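PDB 3BJR: putative carboxylesterase from Lactobacillus plantarum WCFS1, which probably hydrolyses carboxylic ester bonds as an alpha/beta-hydrolase, although its natural substrate is not established. Local coordinates for residues 52-57 against 110-115; 203-208 against 225-230. All coordinates share one frame; numbering follows the deposited sequence.

Contact 1. Residues 52-57 against 110-115; sequences AIIIVP and NLLRQH
A single methyl group of L112, CD2, carries this helix-on-sheet contact, meeting two residues of strand 50-56 at once. It lies 3.9 Å from A52 CB and equally far, 3.9 Å, from I54 CG1, so the leucine bridges two positions that are two apart in the strand and point to the same side of the sheet. In L112 chi1 (-90°) lies well off the staggered value, and chi2 (64°) sets CD2, not CD1, anti to CA and foremost. The isoleucine and the leucine extend toward each other tip to tip. In I54 the first torsion (chi1 -52°) sets CG1 anti to the carbonyl carbon and CG2 anti to the backbone N; it is the longer, CG1 branch that faces the helix, and its end, CD1, comes within 4.1 Å of L112 CD2. Such packing of a helix against a central strand of a largely parallel sheet is the core construction of the alpha/beta-hydrolase fold, in which helices cover both sides. Here I53, whose side chain points away from L112, packs on F76 of helix 66-77, which covers the other side. No hydrogen bond crosses between the segments; R113 NE donates instead to P123 O.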
ATOM      1  N   ALA A  52     -11.570   2.951 -21.045  1.00 33.21           N
ATOM      2  CA  ALA A  52     -12.446   4.015 -20.584  1.00 31.65           C
ATOM      3  C   ALA A  52     -12.479   4.008 -19.052  1.00 33.59           C
ATOM      4  O   ALA A  52     -12.492   2.950 -18.418  1.00 33.81           O
ATOM      5  CB  ALA A  52     -13.841   3.856 -21.157  1.00 30.04           C
ATOM      6  N   ILE A  53     -12.456   5.206 -18.465  1.00 34.57           N
ATOM      7  CA  ILE A  53     -12.558   5.395 -17.020  1.00 33.77           C
ATOM      8  C   ILE A  53     -13.894   6.071 -16.716  1.00 32.53           C
ATOM      9  O   ILE A  53     -14.277   6.987 -17.421  1.00 31.95           O
ATOM     10  CB  ILE A  53     -11.413   6.306 -16.457  1.00 34.72           C
ATOM     11  CG1 ILE A  53     -10.071   5.603 -16.568  1.00 36.19           C
ATOM     12  CG2 ILE A  53     -11.612   6.530 -14.935  1.00 33.91           C
ATOM     13  CD1 ILE A  53      -9.883   4.495 -15.458  1.00 44.84           C
ATOM     14  N   ILE A  54     -14.584   5.630 -15.665  1.00 32.67           N
ATOM     15  CA  ILE A  54     -15.796   6.320 -15.169  1.00 31.94           C
ATOM     16  C   ILE A  54     -15.468   6.788 -13.748  1.00 32.82           C
ATOM     17  O   ILE A  54     -15.368   5.978 -12.838  1.00 33.65           O
ATOM     18  CB  ILE A  54     -17.096   5.441 -15.062  1.00 31.52           C
ATOM     19  CG1 ILE A  54     -17.418   4.696 -16.392  1.00 34.30           C
ATOM     20  CG2 ILE A  54     -18.283   6.335 -14.532  1.00 30.78           C
ATOM     21  CD1 ILE A  54     -18.389   3.500 -16.248  1.00 30.15           C
ATOM     22  N   ILE A  55     -15.278   8.086 -13.578  1.00 29.69           N
ATOM     23  CA  ILE A  55     -14.969   8.697 -12.283  1.00 29.34           C
ATOM     24  C   ILE A  55     -16.245   8.762 -11.455  1.00 30.36           C
ATOM     25  O   ILE A  55     -17.257   9.275 -11.934  1.00 30.01           O
ATOM     26  CB  ILE A  55     -14.399  10.136 -12.462  1.00 29.20           C
ATOM     27  CG1 ILE A  55     -13.132  10.139 -13.331  1.00 31.86           C
ATOM     28  CG2 ILE A  55     -14.166  10.921 -11.059  1.00 25.60           C
ATOM     29  CD1 ILE A  55     -11.910   9.519 -12.714  1.00 24.84           C
ATOM     30  N   VAL A  56     -16.237   8.147 -10.268  1.00 30.82           N
ATOM     31  CA  VAL A  56     -17.375   8.214  -9.327  1.00 30.42           C
ATOM     32  C   VAL A  56     -16.855   9.132  -8.195  1.00 30.61           C
ATOM     33  O   VAL A  56     -16.031   8.718  -7.347  1.00 30.59           O
ATOM     34  CB  VAL A  56     -17.831   6.846  -8.844  1.00 31.70           C
ATOM     35  CG1 VAL A  56     -19.088   6.992  -7.985  1.00 27.79           C
ATOM     36  CG2 VAL A  56     -18.076   5.914 -10.057  1.00 34.28           C
ATOM     37  N   PRO A  57     -17.252  10.412  -8.226  1.00 29.33           N
ATOM     38  CA  PRO A  57     -16.666  11.356  -7.294  1.00 32.05           C
ATOM     39  C   PRO A  57     -17.222  11.287  -5.864  1.00 33.69           C
ATOM     40  O   PRO A  57     -18.054  10.399  -5.540  1.00 37.51           O
ATOM     41  CB  PRO A  57     -16.969  12.704  -7.956  1.00 32.06           C
ATOM     42  CG  PRO A  57     -18.197  12.478  -8.660  1.00 31.97           C
ATOM     43  CD  PRO A  57     -18.218  11.079  -9.128  1.00 30.67           C
ATOM     44  N   ASN A 110     -23.243  -0.077 -18.380  1.00 30.67           N
ATOM     45  CA  ASN A 110     -24.045  -0.642 -19.416  1.00 31.55           C
ATOM     46  C   ASN A 110     -24.143   0.276 -20.668  1.00 30.79           C
ATOM     47  O   ASN A 110     -24.075  -0.197 -21.776  1.00 31.03           O
ATOM     48  CB  ASN A 110     -25.454  -0.895 -18.873  1.00 28.98           C
ATOM     49  CG  ASN A 110     -26.331  -1.617 -19.846  1.00 31.96           C
ATOM     50  OD1 ASN A 110     -25.906  -2.552 -20.498  1.00 33.93           O
ATOM     51  ND2 ASN A 110     -27.588  -1.251 -19.879  1.00 30.72           N
ATOM     52  N   LEU A 111     -24.314   1.572 -20.474  1.00 32.69           N
ATOM     53  CA  LEU A 111     -24.405   2.536 -21.567  1.00 28.77           C
ATOM     54  C   LEU A 111     -23.093   2.578 -22.293  1.00 31.22           C
ATOM     55  O   LEU A 111     -23.073   2.630 -23.503  1.00 32.39           O
ATOM     56  CB  LEU A 111     -24.703   3.918 -21.025  1.00 31.67           C
ATOM     57  CG  LEU A 111     -24.986   5.068 -22.005  1.00 33.29           C
ATOM     58  CD1 LEU A 111     -26.342   4.889 -22.611  1.00 36.29           C
ATOM     59  CD2 LEU A 111     -24.893   6.391 -21.284  1.00 31.92           C
ATOM     60  N   LEU A 112     -21.974   2.599 -21.568  1.00 32.56           N
ATOM     61  CA  LEU A 112     -20.664   2.585 -22.233  1.00 32.07           C
ATOM     62  C   LEU A 112     -20.505   1.368 -23.143  1.00 32.02           C
ATOM     63  O   LEU A 112     -20.080   1.523 -24.256  1.00 31.40           O
ATOM     64  CB  LEU A 112     -19.489   2.699 -21.254  1.00 31.18           C
ATOM     65  CG  LEU A 112     -19.015   4.107 -20.928  1.00 31.11           C
ATOM     66  CD1 LEU A 112     -20.060   5.003 -20.199  1.00 29.98           C
ATOM     67  CD2 LEU A 112     -17.650   4.031 -20.214  1.00 31.21           C
ATOM     68  N   ARG A 113     -20.836   0.167 -22.659  1.00 36.45           N
ATOM     69  CA  ARG A 113     -20.750  -1.051 -23.492  1.00 35.24           C
ATOM     70  C   ARG A 113     -21.655  -1.113 -24.686  1.00 34.57           C
ATOM     71  O   ARG A 113     -21.301  -1.710 -25.717  1.00 34.71           O
ATOM     72  CB  ARG A 113     -21.095  -2.284 -22.718  1.00 35.13           C
ATOM     73  CG  ARG A 113     -20.024  -2.704 -21.964  1.00 36.18           C
ATOM     74  CD  ARG A 113     -19.898  -4.184 -21.829  1.00 28.95           C
ATOM     75  NE  ARG A 113     -18.573  -4.333 -21.191  1.00 32.69           N
ATOM     76  CZ  ARG A 113     -18.306  -4.181 -19.896  1.00 32.33           C
ATOM     77  NH1 ARG A 113     -19.270  -4.005 -18.998  1.00 30.26           N
ATOM     78  NH2 ARG A 113     -17.063  -4.293 -19.493  1.00 35.55           N
ATOM     79  N   GLN A 114     -22.858  -0.589 -24.494  1.00 33.20           N
ATOM     80  CA  GLN A 114     -23.808  -0.466 -25.541  1.00 34.52           C
ATOM     81  C   GLN A 114     -23.323   0.451 -26.640  1.00 34.48           C
ATOM     82  O   GLN A 114     -23.692   0.252 -27.786  1.00 34.46           O
ATOM     83  CB  GLN A 114     -25.118   0.139 -24.995  1.00 31.65           C
ATOM     84  CG  GLN A 114     -25.876  -0.827 -24.065  1.00 36.24           C
ATOM     85  CD  GLN A 114     -27.226  -0.306 -23.648  1.00 38.55           C
ATOM     86  OE1 GLN A 114     -27.427   0.903 -23.515  1.00 42.02           O
ATOM     87  NE2 GLN A 114     -28.174  -1.229 -23.456  1.00 41.97           N
ATOM     88  N   HIS A 115     -22.575   1.497 -26.289  1.00 32.47           N
ATOM     89  CA  HIS A 115     -22.184   2.519 -27.267  1.00 32.20           C
ATOM     90  C   HIS A 115     -20.691   2.541 -27.514  1.00 32.30           C
ATOM     91  O   HIS A 115     -20.144   3.513 -28.001  1.00 34.12           O
ATOM     92  CB  HIS A 115     -22.695   3.879 -26.785  1.00 31.26           C
ATOM     93  CG  HIS A 115     -24.183   3.965 -26.782  1.00 42.05           C
ATOM     94  ND1 HIS A 115     -24.912   4.119 -27.942  1.00 43.29           N
ATOM     95  CD2 HIS A 115     -25.089   3.839 -25.785  1.00 47.91           C
ATOM     96  CE1 HIS A 115     -26.201   4.111 -27.654  1.00 45.65           C
ATOM     97  NE2 HIS A 115     -26.338   3.950 -26.351  1.00 43.72           N
TER

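Contact 2. Residues 203-208 against 225-230; sequences SDNQPT and LAYATA
The edge of the Y227 ring, not a face, receives T208: the methyl CG2 sits near the ring plane, 4.2 Å from CE2. The other flat group, the amide of N205, comes from the opposite direction and meets the phenol at its end, with ND2 3.6 Å from Y227 OH and the two planes turned 56° against each other. At that separation the amide and hydroxyl are in contact without forming a hydrogen bond. The amide is held instead by two other partners: ND2 donates to D143 OD1 of helix 133-153, while OD1 accepts from the backbone N of N202, so both ends of the group are engaged and its rotation is fixed. On the helix, Y227 has CG anti to its own backbone N (chi1 -172°), and although its CB does not point at the loop, the long ring carries the hydroxyl across to it.

Segment 203-208 is braced internally. Q206 NE2 donates to D204 O at 2.9 Å, from well above the carbonyl plane, and T208 OG1 donates to Q206 O at 2.9 Å, within the plane of that carbonyl. Within the helix, T229 OG1 returns a bond of 2.7 Å to L225 O, which also accepts from T229 N on the opposite face of its plane.

Residues 203-207 lead into strand 208-213, which T208 begins in the parallel part of the sheet, and helix 222-233 follows that strand before strand 238-243, making the right-handed beta-alpha-beta crossover of alpha/beta-hydrolases. While L225, A228 and T229 of this helix pack against the second subunit, Y227 reaches over the start of the preceding strand toward L167 of strand 165-168 and D143 of helix 133-153.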
ATOM      1  N   SER A 203     -16.150 -14.241  -5.727  1.00 44.25           N
ATOM      2  CA  SER A 203     -15.281 -14.599  -6.858  1.00 44.71           C
ATOM      3  C   SER A 203     -15.519 -13.732  -8.084  1.00 44.41           C
ATOM      4  O   SER A 203     -14.687 -13.726  -8.996  1.00 47.38           O
ATOM      5  CB  SER A 203     -15.422 -16.095  -7.215  1.00 46.13           C
ATOM      6  OG  SER A 203     -16.730 -16.422  -7.670  1.00 43.31           O
ATOM      7  N   ASP A 204     -16.655 -13.025  -8.115  1.00 40.77           N
ATOM      8  CA  ASP A 204     -16.952 -12.099  -9.214  1.00 42.46           C
ATOM      9  C   ASP A 204     -16.294 -10.720  -9.031  1.00 38.90           C
ATOM     10  O   ASP A 204     -16.360  -9.868  -9.952  1.00 38.46           O
ATOM     11  CB  ASP A 204     -18.472 -11.931  -9.421  1.00 44.82           C
ATOM     12  CG  ASP A 204     -19.167 -13.212  -9.837  1.00 49.15           C
ATOM     13  OD1 ASP A 204     -18.588 -13.953 -10.670  1.00 43.20           O
ATOM     14  OD2 ASP A 204     -20.303 -13.417  -9.313  1.00 54.42           O
ATOM     15  N   ASN A 205     -15.698 -10.470  -7.861  1.00 37.93           N
ATOM     16  CA  ASN A 205     -14.951  -9.223  -7.682  1.00 37.01           C
ATOM     17  C   ASN A 205     -13.791  -9.291  -8.658  1.00 33.20           C
ATOM     18  O   ASN A 205     -13.092 -10.308  -8.780  1.00 33.39           O
ATOM     19  CB  ASN A 205     -14.402  -8.997  -6.261  1.00 36.31           C
ATOM     20  CG  ASN A 205     -15.452  -8.568  -5.282  1.00 36.53           C
ATOM     21  OD1 ASN A 205     -16.402  -9.273  -5.058  1.00 37.03           O
ATOM     22  ND2 ASN A 205     -15.267  -7.417  -4.675  1.00 39.06           N
ATOM     23  N   GLN A 206     -13.616  -8.184  -9.334  1.00 31.06           N
ATOM     24  CA  GLN A 206     -12.577  -7.960 -10.325  1.00 33.70           C
ATOM     25  C   GLN A 206     -11.365  -7.264  -9.729  1.00 35.86           C
ATOM     26  O   GLN A 206     -11.465  -6.739  -8.623  1.00 38.94           O
ATOM     27  CB  GLN A 206     -13.192  -7.117 -11.466  1.00 31.41           C
ATOM     28  CG  GLN A 206     -14.373  -7.857 -12.104  1.00 28.26           C
ATOM     29  CD  GLN A 206     -13.962  -9.214 -12.624  1.00 36.62           C
ATOM     30  OE1 GLN A 206     -13.025  -9.298 -13.381  1.00 36.23           O
ATOM     31  NE2 GLN A 206     -14.662 -10.289 -12.212  1.00 35.32           N
ATOM     32  N   PRO A 207     -10.213  -7.281 -10.443  1.00 34.67           N
ATOM     33  CA  PRO A 207      -8.978  -6.658  -9.961  1.00 33.54           C
ATOM     34  C   PRO A 207      -9.183  -5.239  -9.459  1.00 36.12           C
ATOM     35  O   PRO A 207      -9.867  -4.435 -10.117  1.00 34.19           O
ATOM     36  CB  PRO A 207      -8.071  -6.688 -11.167  1.00 30.89           C
ATOM     37  CG  PRO A 207      -8.506  -7.951 -11.901  1.00 36.78           C
ATOM     38  CD  PRO A 207      -9.993  -7.967 -11.735  1.00 36.53           C
ATOM     39  N   THR A 208      -8.546  -4.939  -8.319  1.00 35.43           N
ATOM     40  CA  THR A 208      -8.770  -3.697  -7.612  1.00 35.49           C
ATOM     41  C   THR A 208      -7.487  -2.967  -7.240  1.00 34.81           C
ATOM     42  O   THR A 208      -6.603  -3.530  -6.604  1.00 31.92           O
ATOM     43  CB  THR A 208      -9.589  -3.997  -6.333  1.00 35.54           C
ATOM     44  OG1 THR A 208     -10.792  -4.697  -6.700  1.00 32.18           O
ATOM     45  CG2 THR A 208      -9.959  -2.695  -5.530  1.00 32.91           C
ATOM     46  N   LEU A 225      -7.889  -1.310   4.788  1.00 42.60           N
ATOM     47  CA  LEU A 225      -7.023  -2.431   5.057  1.00 43.79           C
ATOM     48  C   LEU A 225      -7.854  -3.705   5.168  1.00 45.64           C
ATOM     49  O   LEU A 225      -7.416  -4.757   4.747  1.00 46.69           O
ATOM     50  CB  LEU A 225      -6.202  -2.217   6.329  1.00 42.82           C
ATOM     51  CG  LEU A 225      -5.057  -1.193   6.276  1.00 40.38           C
ATOM     52  CD1 LEU A 225      -4.501  -0.991   7.635  1.00 30.62           C
ATOM     53  CD2 LEU A 225      -3.981  -1.665   5.355  1.00 35.33           C
ATOM     54  N   ALA A 226      -9.064  -3.595   5.708  1.00 46.87           N
ATOM     55  CA  ALA A 226      -9.945  -4.747   5.882  1.00 44.11           C
ATOM     56  C   ALA A 226     -10.467  -5.226   4.555  1.00 41.24           C
ATOM     57  O   ALA A 226     -10.597  -6.415   4.356  1.00 43.64           O
ATOM     58  CB  ALA A 226     -11.084  -4.410   6.821  1.00 44.70           C
ATOM     59  N   TYR A 227     -10.772  -4.306   3.655  1.00 37.69           N
ATOM     60  CA  TYR A 227     -11.222  -4.642   2.345  1.00 39.33           C
ATOM     61  C   TYR A 227     -10.093  -5.351   1.582  1.00 41.82           C
ATOM     62  O   TYR A 227     -10.340  -6.328   0.899  1.00 43.62           O
ATOM     63  CB  TYR A 227     -11.655  -3.362   1.595  1.00 37.37           C
ATOM     64  CG  TYR A 227     -12.324  -3.579   0.271  1.00 38.96           C
ATOM     65  CD1 TYR A 227     -13.562  -4.153   0.194  1.00 41.85           C
ATOM     66  CD2 TYR A 227     -11.751  -3.139  -0.917  1.00 45.28           C
ATOM     67  CE1 TYR A 227     -14.191  -4.354  -1.046  1.00 40.93           C
ATOM     68  CE2 TYR A 227     -12.374  -3.340  -2.148  1.00 44.36           C
ATOM     69  CZ  TYR A 227     -13.605  -3.936  -2.207  1.00 43.40           C
ATOM     70  OH  TYR A 227     -14.252  -4.149  -3.427  1.00 45.53           O
ATOM     71  N   ALA A 228      -8.865  -4.839   1.682  1.00 42.15           N
ATOM     72  CA  ALA A 228      -7.703  -5.422   0.995  1.00 37.98           C
ATOM     73  C   ALA A 228      -7.481  -6.841   1.487  1.00 38.50           C
ATOM     74  O   ALA A 228      -7.186  -7.727   0.716  1.00 40.81           O
ATOM     75  CB  ALA A 228      -6.479  -4.567   1.232  1.00 36.30           C
ATOM     76  N   THR A 229      -7.627  -7.040   2.786  1.00 36.95           N
ATOM     77  CA  THR A 229      -7.524  -8.354   3.406  1.00 36.58           C
ATOM     78  C   THR A 229      -8.577  -9.324   2.854  1.00 35.53           C
ATOM     79  O   THR A 229      -8.286 -10.504   2.658  1.00 36.68           O
ATOM     80  CB  THR A 229      -7.639  -8.227   4.910  1.00 35.70           C
ATOM     81  OG1 THR A 229      -6.685  -7.270   5.361  1.00 41.40           O
ATOM     82  CG2 THR A 229      -7.329  -9.540   5.617  1.00 33.86           C
ATOM     83  N   ALA A 230      -9.776  -8.819   2.564  1.00 36.00           N
ATOM     84  CA  ALA A 230     -10.855  -9.639   2.023  1.00 34.98           C
ATOM     85  C   ALA A 230     -10.527  -9.948   0.585  1.00 34.95           C
ATOM     86  O   ALA A 230     -10.767 -11.050   0.118  1.00 35.05           O
ATOM     87  CB  ALA A 230     -12.229  -8.923   2.128  1.00 34.61           C
TER

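How the contacts relate
Both contacts are buried, yet they share no helix or strand: contact 1 sets a helix against a strand, contact 2 sets one against the loop entering a strand and that strand's first residue. Their centres lie 21 Å apart and their nearest atoms about 9 Å, without touching. Contact 1, nearer the middle of the chain, joins an inner strand to helix 100-114 by aliphatic packing alone. Contact 2 involves the lead-in to strand 208-213, next to the outermost strand 238-243, and mixes a methyl, an aromatic ring and an amide. Its helix also meets the second subunit, whereas no other chain of the assembly touches contact 1. In sequence the two follow one another, with no overlap.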